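Local coordinates for protein CT296 (Chlamydia trachomatis, PDB 3QH7) that is of unknown function but probably has a cupin-like fold, built around an antiparallel sheet with helices packed against it, at residues Ser112-Leu117 / Phe137-Gly142; Leu96-Gln101 / Ala145-Phe150; Ala37-Phe42 / Arg63-Val68; Glu10-Phe15 / Ala82-Arg87. All coordinates share one frame; numbering follows the deposited sequence.

Interaction 1: Ser112-Leu117 / Phe137-Gly142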
loop_
_atom_site.group_PDB
_atom_site.type_symbol
_atom_site.label_atom_id
_atom_site.label_comp_id
_atom_site.label_asym_id
_atom_site.label_seq_id
_atom_site.Cartn_x
_atom_site.Cartn_y
_atom_site.Cartn_z
ATOM N N SER A 112 4.231 -3.264 -5.902
ATOM C CA SER A 112 3.957 -2.161 -5.006
ATOM C C SER A 112 2.516 -2.242 -4.537
ATOM O O SER A 112 1.662 -2.857 -5.187
ATOM C CB SER A 112 4.174 -0.828 -5.711
ATOM O OG SER A 112 5.494 -0.711 -6.182
ATOM N N VAL A 113 2.250 -1.608 -3.406
ATOM C CA VAL A 113 0.901 -1.456 -2.920
ATOM C C VAL A 113 0.740 -0.019 -2.497
ATOM O O VAL A 113 1.479 0.452 -1.646
ATOM C CB VAL A 113 0.628 -2.329 -1.696
ATOM C CG1 VAL A 113 -0.800 -2.144 -1.245
ATOM C CG2 VAL A 113 0.898 -3.778 -2.016
ATOM N N LEU A 114 -0.195 0.698 -3.100
ATOM C CA LEU A 114 -0.534 2.008 -2.592
ATOM C C LEU A 114 -1.624 1.838 -1.544
ATOM O O LEU A 114 -2.586 1.121 -1.747
ATOM C CB LEU A 114 -0.975 2.951 -3.708
ATOM C CG LEU A 114 -1.446 4.314 -3.194
ATOM C CD1 LEU A 114 -0.966 5.437 -4.065
ATOM C CD2 LEU A 114 -2.960 4.345 -3.065
ATOM N N LEU A 115 -1.453 2.493 -0.410
ATOM C CA LEU A 115 -2.407 2.381 0.672
ATOM C C LEU A 115 -2.867 3.774 1.035
ATOM O O LEU A 115 -2.060 4.622 1.395
ATOM C CB LEU A 115 -1.744 1.712 1.873
ATOM C CG LEU A 115 -2.692 1.290 2.991
ATOM C CD1 LEU A 115 -3.692 0.277 2.456
ATOM C CD2 LEU A 115 -1.897 0.735 4.182
ATOM N N CYS A 116 -4.161 4.023 0.923
ATOM C CA CYS A 116 -4.687 5.327 1.271
ATOM C C CYS A 116 -4.863 5.437 2.780
ATOM O O CYS A 116 -5.412 4.541 3.416
ATOM C CB CYS A 116 -6.011 5.573 0.565
ATOM S SG CYS A 116 -6.595 7.245 0.796
ATOM N N LEU A 117 -4.394 6.537 3.358
ATOM C CA LEU A 117 -4.387 6.662 4.810
ATOM C C LEU A 117 -5.590 7.418 5.353
ATOM O O LEU A 117 -6.029 7.150 6.461
ATOM C CB LEU A 117 -3.089 7.322 5.287
ATOM C CG LEU A 117 -1.843 6.478 5.019
ATOM C CD1 LEU A 117 -0.589 7.157 5.542
ATOM C CD2 LEU A 117 -1.995 5.084 5.623
ATOM N N PHE A 137 -6.872 5.033 -9.276
ATOM C CA PHE A 137 -7.134 5.465 -7.915
ATOM C C PHE A 137 -6.577 6.849 -7.614
ATOM O O PHE A 137 -5.448 7.172 -7.980
ATOM C CB PHE A 137 -6.566 4.445 -6.922
ATOM C CG PHE A 137 -6.921 4.737 -5.496
ATOM C CD1 PHE A 137 -8.203 4.509 -5.032
ATOM C CD2 PHE A 137 -5.976 5.252 -4.618
ATOM C CE1 PHE A 137 -8.541 4.783 -3.716
ATOM C CE2 PHE A 137 -6.306 5.535 -3.301
ATOM C CZ PHE A 137 -7.591 5.299 -2.848
ATOM N N ASP A 138 -7.383 7.674 -6.957
ATOM C CA ASP A 138 -6.885 8.945 -6.463
ATOM C C ASP A 138 -7.641 9.376 -5.218
ATOM O O ASP A 138 -8.730 8.875 -4.925
ATOM C CB ASP A 138 -6.961 10.024 -7.541
ATOM C CG ASP A 138 -5.733 10.934 -7.545
ATOM O OD1 ASP A 138 -5.068 11.080 -6.495
ATOM O OD2 ASP A 138 -5.427 11.506 -8.605
ATOM N N TRP A 139 -7.047 10.312 -4.488
ATOM C CA TRP A 139 -7.559 10.717 -3.184
ATOM C C TRP A 139 -7.545 12.238 -3.057
ATOM O O TRP A 139 -6.682 12.906 -3.625
ATOM C CB TRP A 139 -6.710 10.080 -2.078
ATOM C CG TRP A 139 -5.253 10.456 -2.148
ATOM C CD1 TRP A 139 -4.652 11.506 -1.526
ATOM C CD2 TRP A 139 -4.222 9.780 -2.879
ATOM N NE1 TRP A 139 -3.315 11.532 -1.824
ATOM C CE2 TRP A 139 -3.022 10.483 -2.653
ATOM C CE3 TRP A 139 -4.196 8.655 -3.708
ATOM C CZ2 TRP A 139 -1.810 10.099 -3.223
ATOM C CZ3 TRP A 139 -2.993 8.276 -4.275
ATOM C CH2 TRP A 139 -1.816 8.997 -4.030
ATOM N N GLY A 140 -8.506 12.777 -2.310
ATOM C CA GLY A 140 -8.654 14.217 -2.160
ATOM C C GLY A 140 -7.357 14.948 -1.862
ATOM O O GLY A 140 -6.391 14.359 -1.385
ATOM N N ALA A 141 -7.339 16.246 -2.140
ATOM C CA ALA A 141 -6.145 17.054 -1.926
ATOM C C ALA A 141 -5.758 17.116 -0.449
ATOM O O ALA A 141 -4.624 17.455 -0.114
ATOM C CB ALA A 141 -6.354 18.457 -2.477
ATOM N N GLY A 142 -6.695 16.789 0.432
ATOM C CA GLY A 142 -6.423 16.815 1.858
ATOM C C GLY A 142 -5.920 15.480 2.368
ATOM O O GLY A 142 -5.543 15.346 3.534
#

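Interaction 2: Leu96-Gln101 / Ala145-Phe150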
loop_
_atom_site.group_PDB
_atom_site.type_symbol
_atom_site.label_atom_id
_atom_site.label_comp_id
_atom_site.label_asym_id
_atom_site.label_seq_id
_atom_site.Cartn_x
_atom_site.Cartn_y
_atom_site.Cartn_z
ATOM N N LEU A 96 7.176 5.295 0.709
ATOM C CA LEU A 96 7.108 6.741 0.581
ATOM C C LEU A 96 5.754 7.209 1.063
ATOM O O LEU A 96 4.726 6.693 0.654
ATOM C CB LEU A 96 7.323 7.181 -0.869
ATOM C CG LEU A 96 7.562 8.679 -1.107
ATOM C CD1 LEU A 96 8.874 9.158 -0.504
ATOM C CD2 LEU A 96 7.552 8.983 -2.589
ATOM N N TRP A 97 5.764 8.181 1.958
ATOM C CA TRP A 97 4.556 8.858 2.323
ATOM C C TRP A 97 4.296 9.978 1.324
ATOM O O TRP A 97 5.029 10.963 1.306
ATOM C CB TRP A 97 4.722 9.431 3.709
ATOM C CG TRP A 97 3.484 10.008 4.202
ATOM C CD1 TRP A 97 2.222 9.582 3.930
ATOM C CD2 TRP A 97 3.359 11.147 5.036
ATOM N NE1 TRP A 97 1.310 10.384 4.556
ATOM C CE2 TRP A 97 1.982 11.357 5.245
ATOM C CE3 TRP A 97 4.276 12.010 5.639
ATOM C CZ2 TRP A 97 1.499 12.391 6.033
ATOM C CZ3 TRP A 97 3.800 13.040 6.413
ATOM C CH2 TRP A 97 2.420 13.223 6.608
ATOM N N VAL A 98 3.271 9.828 0.485
ATOM C CA VAL A 98 2.946 10.849 -0.520
ATOM C C VAL A 98 1.653 11.601 -0.207
ATOM O O VAL A 98 0.738 11.062 0.415
ATOM C CB VAL A 98 2.832 10.248 -1.943
ATOM C CG1 VAL A 98 4.111 9.523 -2.321
ATOM C CG2 VAL A 98 1.642 9.318 -2.048
ATOM N N GLN A 99 1.590 12.852 -0.656
ATOM C CA GLN A 99 0.407 13.690 -0.490
ATOM C C GLN A 99 -0.414 13.719 -1.776
ATOM O O GLN A 99 -1.614 13.986 -1.742
ATOM C CB GLN A 99 0.803 15.121 -0.102
ATOM C CG GLN A 99 1.287 15.295 1.334
ATOM C CD GLN A 99 2.507 14.439 1.666
ATOM O OE1 GLN A 99 3.284 14.079 0.783
ATOM N NE2 GLN A 99 2.676 14.109 2.948
ATOM N N LYS A 100 0.234 13.454 -2.908
ATOM C CA LYS A 100 -0.453 13.424 -4.199
ATOM C C LYS A 100 0.151 12.385 -5.153
ATOM O O LYS A 100 1.322 12.047 -5.055
ATOM C CB LYS A 100 -0.434 14.812 -4.842
ATOM C CG LYS A 100 0.953 15.379 -5.052
ATOM N N GLN A 101 -0.664 11.893 -6.076
ATOM C CA GLN A 101 -0.289 10.789 -6.960
ATOM C C GLN A 101 0.976 10.995 -7.808
ATOM O O GLN A 101 1.619 10.020 -8.206
ATOM C CB GLN A 101 -1.459 10.458 -7.896
ATOM C CG GLN A 101 -1.021 9.862 -9.224
ATOM C CD GLN A 101 -2.177 9.314 -10.041
ATOM O OE1 GLN A 101 -3.326 9.309 -9.591
ATOM N NE2 GLN A 101 -1.873 8.837 -11.248
ATOM N N ALA A 145 -1.320 9.279 1.313
ATOM C CA ALA A 145 -1.235 7.844 1.179
ATOM C C ALA A 145 0.216 7.456 1.366
ATOM O O ALA A 145 1.090 8.312 1.496
ATOM C CB ALA A 145 -1.738 7.406 -0.185
ATOM N N ILE A 146 0.471 6.160 1.394
ATOM C CA ILE A 146 1.825 5.668 1.523
ATOM C C ILE A 146 2.022 4.571 0.495
ATOM O O ILE A 146 1.153 3.723 0.293
ATOM C CB ILE A 146 2.126 5.168 2.954
ATOM C CG1 ILE A 146 3.552 4.649 3.047
ATOM C CG2 ILE A 146 1.163 4.071 3.366
ATOM C CD1 ILE A 146 3.983 4.322 4.450
ATOM N N ILE A 147 3.150 4.618 -0.198
ATOM C CA ILE A 147 3.423 3.643 -1.230
ATOM C C ILE A 147 4.453 2.671 -0.689
ATOM O O ILE A 147 5.456 3.081 -0.125
ATOM C CB ILE A 147 3.859 4.317 -2.570
ATOM C CG1 ILE A 147 4.386 3.267 -3.541
ATOM C CG2 ILE A 147 4.908 5.399 -2.358
ATOM C CD1 ILE A 147 3.300 2.378 -4.086
ATOM N N LEU A 148 4.174 1.379 -0.844
ATOM C CA LEU A 148 4.997 0.318 -0.275
ATOM C C LEU A 148 5.617 -0.539 -1.376
ATOM O O LEU A 148 4.905 -1.105 -2.196
ATOM C CB LEU A 148 4.141 -0.577 0.626
ATOM C CG LEU A 148 3.249 0.115 1.660
ATOM C CD1 LEU A 148 2.313 -0.892 2.321
ATOM C CD2 LEU A 148 4.087 0.842 2.705
ATOM N N ARG A 149 6.942 -0.648 -1.378
ATOM C CA ARG A 149 7.646 -1.454 -2.368
ATOM C C ARG A 149 8.058 -2.813 -1.810
ATOM O O ARG A 149 8.788 -2.894 -0.836
ATOM C CB ARG A 149 8.900 -0.719 -2.856
ATOM C CG ARG A 149 8.696 0.742 -3.185
ATOM C CD ARG A 149 7.721 0.927 -4.314
ATOM N NE ARG A 149 7.660 2.322 -4.735
ATOM C CZ ARG A 149 7.089 2.733 -5.861
ATOM N NH1 ARG A 149 6.533 1.855 -6.680
ATOM N NH2 ARG A 149 7.078 4.022 -6.170
ATOM N N PHE A 150 7.607 -3.877 -2.458
ATOM C CA PHE A 150 7.911 -5.234 -2.031
ATOM C C PHE A 150 8.804 -5.927 -3.049
ATOM O O PHE A 150 8.513 -5.930 -4.239
ATOM C CB PHE A 150 6.617 -6.038 -1.855
ATOM C CG PHE A 150 5.719 -5.517 -0.766
ATOM C CD1 PHE A 150 5.873 -5.945 0.538
ATOM C CD2 PHE A 150 4.720 -4.611 -1.049
ATOM C CE1 PHE A 150 5.051 -5.477 1.538
ATOM C CE2 PHE A 150 3.891 -4.143 -0.054
ATOM C CZ PHE A 150 4.062 -4.573 1.245
#

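Interaction 3: Ala37-Phe42 / Arg63-Val68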
loop_
_atom_site.group_PDB
_atom_site.type_symbol
_atom_site.label_atom_id
_atom_site.label_comp_id
_atom_site.label_asym_id
_atom_site.label_seq_id
_atom_site.Cartn_x
_atom_site.Cartn_y
_atom_site.Cartn_z
ATOM N N ALA A 37 -1.562 9.862 11.654
ATOM C CA ALA A 37 -1.431 10.798 12.767
ATOM C C ALA A 37 0.012 10.846 13.255
ATOM O O ALA A 37 0.529 11.912 13.562
ATOM C CB ALA A 37 -2.372 10.407 13.916
ATOM N N GLU A 38 0.652 9.686 13.331
ATOM C CA GLU A 38 2.059 9.608 13.711
ATOM C C GLU A 38 2.976 10.142 12.614
ATOM O O GLU A 38 4.093 10.576 12.883
ATOM C CB GLU A 38 2.451 8.166 14.021
ATOM C CG GLU A 38 1.827 7.611 15.279
ATOM C CD GLU A 38 2.619 6.441 15.850
ATOM O OE1 GLU A 38 3.867 6.552 15.981
ATOM O OE2 GLU A 38 1.992 5.407 16.169
ATOM N N LEU A 39 2.505 10.100 11.373
ATOM C CA LEU A 39 3.305 10.571 10.257
ATOM C C LEU A 39 3.288 12.094 10.191
ATOM O O LEU A 39 4.318 12.711 9.945
ATOM C CB LEU A 39 2.813 9.969 8.940
ATOM C CG LEU A 39 3.275 8.536 8.663
ATOM C CD1 LEU A 39 2.454 7.922 7.547
ATOM C CD2 LEU A 39 4.740 8.516 8.305
ATOM N N LYS A 40 2.126 12.697 10.426
ATOM C CA LYS A 40 2.012 14.153 10.420
ATOM C C LYS A 40 2.831 14.750 11.551
ATOM O O LYS A 40 3.243 15.911 11.499
ATOM C CB LYS A 40 0.557 14.582 10.574
ATOM C CG LYS A 40 -0.342 14.146 9.436
ATOM C CD LYS A 40 -1.642 14.909 9.478
ATOM C CE LYS A 40 -2.588 14.445 8.399
ATOM N NZ LYS A 40 -3.844 15.244 8.394
ATOM N N LEU A 41 3.067 13.933 12.569
ATOM C CA LEU A 41 3.778 14.358 13.761
ATOM C C LEU A 41 5.279 14.249 13.546
ATOM O O LEU A 41 6.021 15.215 13.738
ATOM C CB LEU A 41 3.360 13.472 14.929
ATOM C CG LEU A 41 3.338 14.061 16.333
ATOM C CD1 LEU A 41 2.381 13.254 17.195
ATOM C CD2 LEU A 41 4.740 14.095 16.933
ATOM N N PHE A 42 5.708 13.060 13.134
ATOM C CA PHE A 42 7.114 12.758 12.891
ATOM C C PHE A 42 7.846 13.894 12.179
ATOM O O PHE A 42 9.076 13.957 12.217
ATOM C CB PHE A 42 7.222 11.457 12.093
ATOM C CG PHE A 42 8.556 11.246 11.434
ATOM C CD1 PHE A 42 9.720 11.202 12.183
ATOM C CD2 PHE A 42 8.640 11.066 10.059
ATOM C CE1 PHE A 42 10.949 10.998 11.567
ATOM C CE2 PHE A 42 9.865 10.860 9.439
ATOM C CZ PHE A 42 11.020 10.826 10.194
ATOM N N ARG A 63 11.208 3.073 8.840
ATOM C CA ARG A 63 12.432 2.995 9.623
ATOM C C ARG A 63 12.347 3.908 10.847
ATOM O O ARG A 63 13.246 3.920 11.695
ATOM C CB ARG A 63 13.646 3.335 8.751
ATOM C CG ARG A 63 14.016 2.230 7.757
ATOM C CD ARG A 63 15.235 2.591 6.895
ATOM N NE ARG A 63 16.468 2.820 7.665
ATOM C CZ ARG A 63 17.351 1.876 8.008
ATOM N NH1 ARG A 63 17.157 0.605 7.680
ATOM N NH2 ARG A 63 18.442 2.203 8.697
ATOM N N THR A 64 11.251 4.654 10.953
ATOM C CA THR A 64 11.018 5.482 12.131
ATOM C C THR A 64 9.720 5.115 12.856
ATOM O O THR A 64 9.604 5.305 14.066
ATOM C CB THR A 64 10.991 6.964 11.760
ATOM O OG1 THR A 64 9.984 7.188 10.769
ATOM C CG2 THR A 64 12.344 7.388 11.212
ATOM N N LEU A 65 8.758 4.579 12.115
ATOM C CA LEU A 65 7.452 4.240 12.664
ATOM C C LEU A 65 7.190 2.746 12.557
ATOM O O LEU A 65 7.245 2.188 11.463
ATOM C CB LEU A 65 6.356 4.996 11.918
ATOM C CG LEU A 65 6.092 6.395 12.468
ATOM C CD1 LEU A 65 7.336 7.249 12.329
ATOM C CD2 LEU A 65 4.900 7.048 11.780
ATOM N N PRO A 66 6.904 2.092 13.697
ATOM C CA PRO A 66 6.624 0.652 13.723
ATOM C C PRO A 66 5.295 0.335 13.068
ATOM O O PRO A 66 5.036 -0.821 12.751
ATOM C CB PRO A 66 6.547 0.338 15.220
ATOM C CG PRO A 66 6.121 1.608 15.847
ATOM C CD PRO A 66 6.763 2.699 15.033
ATOM N N GLY A 67 4.471 1.360 12.873
ATOM C CA GLY A 67 3.122 1.183 12.371
ATOM C C GLY A 67 3.081 0.701 10.934
ATOM O O GLY A 67 2.150 0.014 10.519
ATOM N N VAL A 68 4.092 1.061 10.162
ATOM C CA VAL A 68 4.129 0.669 8.772
ATOM C C VAL A 68 4.276 -0.845 8.670
ATOM O O VAL A 68 3.463 -1.504 8.042
ATOM C CB VAL A 68 5.281 1.373 8.028
ATOM C CG1 VAL A 68 5.271 0.994 6.552
ATOM C CG2 VAL A 68 5.167 2.879 8.197
HETATM O O HOH W 1 3.683 3.737 14.488
#

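Interaction 4: Glu10-Phe15 / Ala82-Arg87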
loop_
_atom_site.group_PDB
_atom_site.type_symbol
_atom_site.label_atom_id
_atom_site.label_comp_id
_atom_site.label_asym_id
_atom_site.label_seq_id
_atom_site.Cartn_x
_atom_site.Cartn_y
_atom_site.Cartn_z
ATOM N N GLU A 10 -10.411 -14.853 -8.750
ATOM C CA GLU A 10 -10.800 -13.785 -9.660
ATOM C C GLU A 10 -9.967 -12.524 -9.434
ATOM O O GLU A 10 -9.746 -11.749 -10.356
ATOM C CB GLU A 10 -12.286 -13.462 -9.488
ATOM C CG GLU A 10 -13.221 -14.624 -9.811
ATOM C CD GLU A 10 -12.970 -15.243 -11.186
ATOM O OE1 GLU A 10 -12.732 -14.491 -12.164
ATOM O OE2 GLU A 10 -13.015 -16.491 -11.285
ATOM N N HIS A 11 -9.530 -12.299 -8.199
ATOM C CA HIS A 11 -8.659 -11.169 -7.908
ATOM C C HIS A 11 -7.317 -11.423 -8.561
ATOM O O HIS A 11 -6.680 -10.508 -9.077
ATOM C CB HIS A 11 -8.454 -11.013 -6.407
ATOM C CG HIS A 11 -9.713 -10.756 -5.643
ATOM N ND1 HIS A 11 -9.951 -11.309 -4.405
ATOM C CD2 HIS A 11 -10.794 -9.992 -5.928
ATOM C CE1 HIS A 11 -11.127 -10.904 -3.962
ATOM N NE2 HIS A 11 -11.661 -10.106 -4.870
ATOM N N LYS A 12 -6.887 -12.677 -8.523
ATOM C CA LYS A 12 -5.669 -13.065 -9.198
ATOM C C LYS A 12 -5.810 -12.827 -10.689
ATOM O O LYS A 12 -4.900 -12.299 -11.323
ATOM C CB LYS A 12 -5.339 -14.527 -8.912
ATOM C CG LYS A 12 -4.824 -14.746 -7.498
ATOM C CD LYS A 12 -4.181 -16.116 -7.317
ATOM C CE LYS A 12 -4.227 -16.566 -5.860
ATOM N NZ LYS A 12 -5.619 -16.907 -5.401
ATOM N N ARG A 13 -6.959 -13.202 -11.243
ATOM C CA ARG A 13 -7.200 -13.066 -12.675
ATOM C C ARG A 13 -7.189 -11.613 -13.087
ATOM O O ARG A 13 -6.598 -11.256 -14.094
ATOM C CB ARG A 13 -8.516 -13.734 -13.062
ATOM C CG ARG A 13 -8.367 -15.227 -13.132
ATOM C CD ARG A 13 -9.662 -15.953 -13.364
ATOM N NE ARG A 13 -9.385 -17.364 -13.619
ATOM C CZ ARG A 13 -10.307 -18.319 -13.680
ATOM N NH1 ARG A 13 -11.588 -18.026 -13.487
ATOM N NH2 ARG A 13 -9.938 -19.572 -13.917
ATOM N N TYR A 14 -7.817 -10.766 -12.290
ATOM C CA TYR A 14 -7.869 -9.355 -12.605
ATOM C C TYR A 14 -6.478 -8.733 -12.590
ATOM O O TYR A 14 -6.189 -7.865 -13.406
ATOM C CB TYR A 14 -8.780 -8.624 -11.624
ATOM C CG TYR A 14 -9.038 -7.192 -12.024
ATOM C CD1 TYR A 14 -10.162 -6.849 -12.756
ATOM C CD2 TYR A 14 -8.146 -6.185 -11.685
ATOM C CE1 TYR A 14 -10.395 -5.541 -13.136
ATOM C CE2 TYR A 14 -8.372 -4.877 -12.057
ATOM C CZ TYR A 14 -9.500 -4.559 -12.781
ATOM O OH TYR A 14 -9.729 -3.253 -13.155
ATOM N N PHE A 15 -5.619 -9.165 -11.661
ATOM C CA PHE A 15 -4.259 -8.627 -11.571
ATOM C C PHE A 15 -3.385 -9.169 -12.700
ATOM O O PHE A 15 -2.580 -8.440 -13.285
ATOM C CB PHE A 15 -3.612 -8.948 -10.222
ATOM C CG PHE A 15 -2.180 -8.477 -10.108
ATOM C CD1 PHE A 15 -1.126 -9.341 -10.364
ATOM C CD2 PHE A 15 -1.890 -7.167 -9.755
ATOM C CE1 PHE A 15 0.190 -8.911 -10.261
ATOM C CE2 PHE A 15 -0.575 -6.725 -9.649
ATOM C CZ PHE A 15 0.466 -7.596 -9.904
ATOM N N ALA A 82 2.982 -11.461 -2.761
ATOM C CA ALA A 82 3.659 -12.636 -3.284
ATOM C C ALA A 82 2.663 -13.543 -3.982
ATOM O O ALA A 82 2.967 -14.154 -5.001
ATOM C CB ALA A 82 4.365 -13.385 -2.172
ATOM N N GLU A 83 1.455 -13.610 -3.451
ATOM C CA GLU A 83 0.462 -14.510 -4.009
ATOM C C GLU A 83 0.027 -14.033 -5.386
ATOM O O GLU A 83 -0.065 -14.830 -6.323
ATOM C CB GLU A 83 -0.739 -14.605 -3.081
ATOM C CG GLU A 83 -1.604 -15.815 -3.337
ATOM C CD GLU A 83 -2.618 -16.038 -2.232
ATOM O OE1 GLU A 83 -2.517 -15.356 -1.181
ATOM O OE2 GLU A 83 -3.513 -16.894 -2.415
ATOM N N LEU A 84 -0.230 -12.732 -5.503
ATOM C CA LEU A 84 -0.619 -12.137 -6.782
ATOM C C LEU A 84 0.475 -12.308 -7.837
ATOM O O LEU A 84 0.177 -12.537 -8.996
ATOM C CB LEU A 84 -0.936 -10.650 -6.616
ATOM C CG LEU A 84 -2.267 -10.322 -5.941
ATOM C CD1 LEU A 84 -2.317 -8.853 -5.544
ATOM C CD2 LEU A 84 -3.459 -10.692 -6.838
ATOM N N THR A 85 1.735 -12.213 -7.426
ATOM C CA THR A 85 2.851 -12.218 -8.367
ATOM C C THR A 85 3.505 -13.593 -8.499
ATOM O O THR A 85 4.533 -13.728 -9.153
ATOM C CB THR A 85 3.933 -11.168 -7.977
ATOM O OG1 THR A 85 4.536 -11.515 -6.725
ATOM C CG2 THR A 85 3.334 -9.783 -7.864
ATOM N N HIS A 86 2.905 -14.609 -7.887
ATOM C CA HIS A 86 3.467 -15.958 -7.909
ATOM C C HIS A 86 4.929 -15.976 -7.496
ATOM O O HIS A 86 5.761 -16.572 -8.171
ATOM C CB HIS A 86 3.332 -16.582 -9.296
ATOM C CG HIS A 86 1.916 -16.846 -9.702
ATOM N ND1 HIS A 86 0.841 -16.544 -8.891
ATOM C CD2 HIS A 86 1.397 -17.383 -10.832
ATOM C CE1 HIS A 86 -0.280 -16.884 -9.506
ATOM N NE2 HIS A 86 0.030 -17.394 -10.686
ATOM N N ARG A 87 5.238 -15.314 -6.389
ATOM C CA ARG A 87 6.564 -15.384 -5.790
ATOM C C ARG A 87 6.478 -16.137 -4.472
ATOM O O ARG A 87 5.438 -16.141 -3.815
ATOM C CB ARG A 87 7.113 -13.986 -5.535
ATOM C CG ARG A 87 7.229 -13.144 -6.782
ATOM C CD ARG A 87 8.389 -13.585 -7.644
ATOM N NE ARG A 87 8.449 -12.803 -8.876
ATOM C CZ ARG A 87 9.566 -12.313 -9.411
ATOM N NH1 ARG A 87 10.743 -12.515 -8.827
ATOM N NH2 ARG A 87 9.509 -11.609 -10.539
#

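Interaction 1: Ser112-Leu117 / Phe137-Gly142
The apolar layer on one side of the central antiparallel sheet is where L114 and C116 of strand 111-116 meet F137 and W139 of the loop that leads back to strand 145-151. Alternate residues of each segment point at the other, and the four side chains interlock without polar bonds. L114 gives one methyl to each aromatic residue: CD2 lies 3.5 Å from F137 CD2, and CD1 lies 3.5 Å from W139 CZ3, both approaches being oblique to the rings. C116 comes next along the strand. Its CB reaches the edge of the phenyl ring, 3.8 Å from F137 CZ and near the ring plane, while its SG, swung anti to the backbone N (chi1 -173°), lies 4.0 Å from W139 CB and makes sulfur-aromatic contacts with both residues. W139 turns its indole toward L114 by a chi1 of 59°, which sets CG between its own backbone N and carbonyl carbon. The indole NE1 is satisfied by Q99 O, beyond strand 91-98, and F137 O by the hydroxyl of Y132. Strand 111-116 itself lies between strands 125-128 and 145-151, with L117, just past its end, packing on helix 29-42.

Interaction 2: Leu96-Gln101 / Ala145-Phe150
L96 O is approached from two neighbouring residues at once: I147 N gives it a hydrogen bond of 2.7 Å, and I146 CA adds a CA-H...O contact at 3.2 Å. This is an antiparallel ladder that sets strand 91-98, at the border of the five-stranded sheet, against strand 145-151. L96 and I147 form a hydrogen-bonded pair, completed by L96 N to I147 O at 2.9 Å. W97 and I146 follow as a non-hydrogen-bonded pair, and V98 with A145 is hydrogen-bonded again. In that last pair A145 N meets V98 O almost straight (174° at the hydrogen), whereas V98 N reaches A145 O at a tilt of 28° from the carbonyl plane. The same A145 O also lies near the plane of the W97 indole, at its edge, 3.0 Å from CD1; T144 OG1 takes the neighbouring NE1. Side chains alternate between the faces. W97 and I146 share the one that carries helix 66-74, where I146 packs on V68, while L96, V98, A145 and I147 line the other. There I147 holds CG1 anti to its backbone N (chi1 169°), which turns CG2 toward the partner strand, 3.4 Å from L96 CB.

Interaction 3: Ala37-Phe42 / Arg63-Val68
A loop-on-helix contact at one end of the fold sets T64 and L65, just ahead of helix 66-74, against the C-terminal part of helix 29-42, and L65 is the residue inserted between the two helices. Its CD2 methyl presses into the surface of the first helix, 3.5 Å from E38 CB and 3.8 Å from L39 CD2, while CD1 reaches toward F42 CB at 4.2 Å. L65 thus touches residues one turn apart on the same side of the helix. The E38 and L65 side chains lie alongside one another but run in opposite senses: the glutamate has CG anti to its carbonyl carbon (chi1 -69°) and extends beyond it, which carries the carboxylate toward the start of the second helix. There a water connects E38 OE2, at 2.9 Å, with G67 N, at 3.0 Å. Both bonds are weak, so the bridge probably adds little to the apolar contact. At the other end, T64 stands over one face of the F42 ring, with OG1 3.8 Å above its centre and CG2 3.8 Å from F42 CZ, the threonine side chain standing roughly perpendicular to that of F42. T64 OG1 is hydrogen-bonded to V61 O. Beneath the contact L39 rests on W97 of strand 91-98, and V68 leans on I146 and L148 of strand 145-151, so both helices meet the same sheet.

Interaction 4: Glu10-Phe15 / Ala82-Arg87
A largely apolar contact joins helix 9-18 to the C-terminal end of helix 77-84, at the periphery of the fold and close to the border strand 20-23. L84 is central to it. Its CD2 lies against the first helix, 3.8 Å from F15 CB and 3.9 Å from H11 O, and its CB sits over one face of the F15 ring, 4.3 Å from the centroid, in a CH-pi contact. F15 holds CG anti to the backbone N (chi1 177°), and in this position its ring presents that face to L84 CB. T85 adds CG2 at 4.0 Å from F15 CE1. The second helix stops here in a Schellman motif: R87 N bonds to A82 O, H86 N bonds weakly to E83 O, and H86 takes a positive phi of 51°. H86 ND1 also donates to E83 O at 3.2 Å, so two groups of one residue grip that carbonyl. Alongside, K12 bends at its end to meet E83, CE lying nearer to OE2 than NZ does. With K12 NZ 3.7 Å from E83 OE2, the salt bridge is long, and its charges probably contribute less to the join than the burial of F15 and L84.

How the interactions relate
From the N terminus, residues 10-15 open interaction 4, which closes only at 82-87. Interaction 3 forms wholly within that span, pairing 37-42 with 63-68 across a region that includes the unmodelled residues 45-55. The C-terminal half repeats the scheme: 96-101 opens interaction 2, interaction 1 opens at 112-117 and closes at 137-142, and 145-150 then completes interaction 2. The two nested pairs stand in series, and no loops cross. Interactions 1 and 2 meet through the adjacent strands 111-116 and 145-151. Interaction 3 reaches both through L39, which touches L117 and W97. Interaction 4 lies apart, its centre about 29 Å from that of interaction 3, beyond the chain's centre.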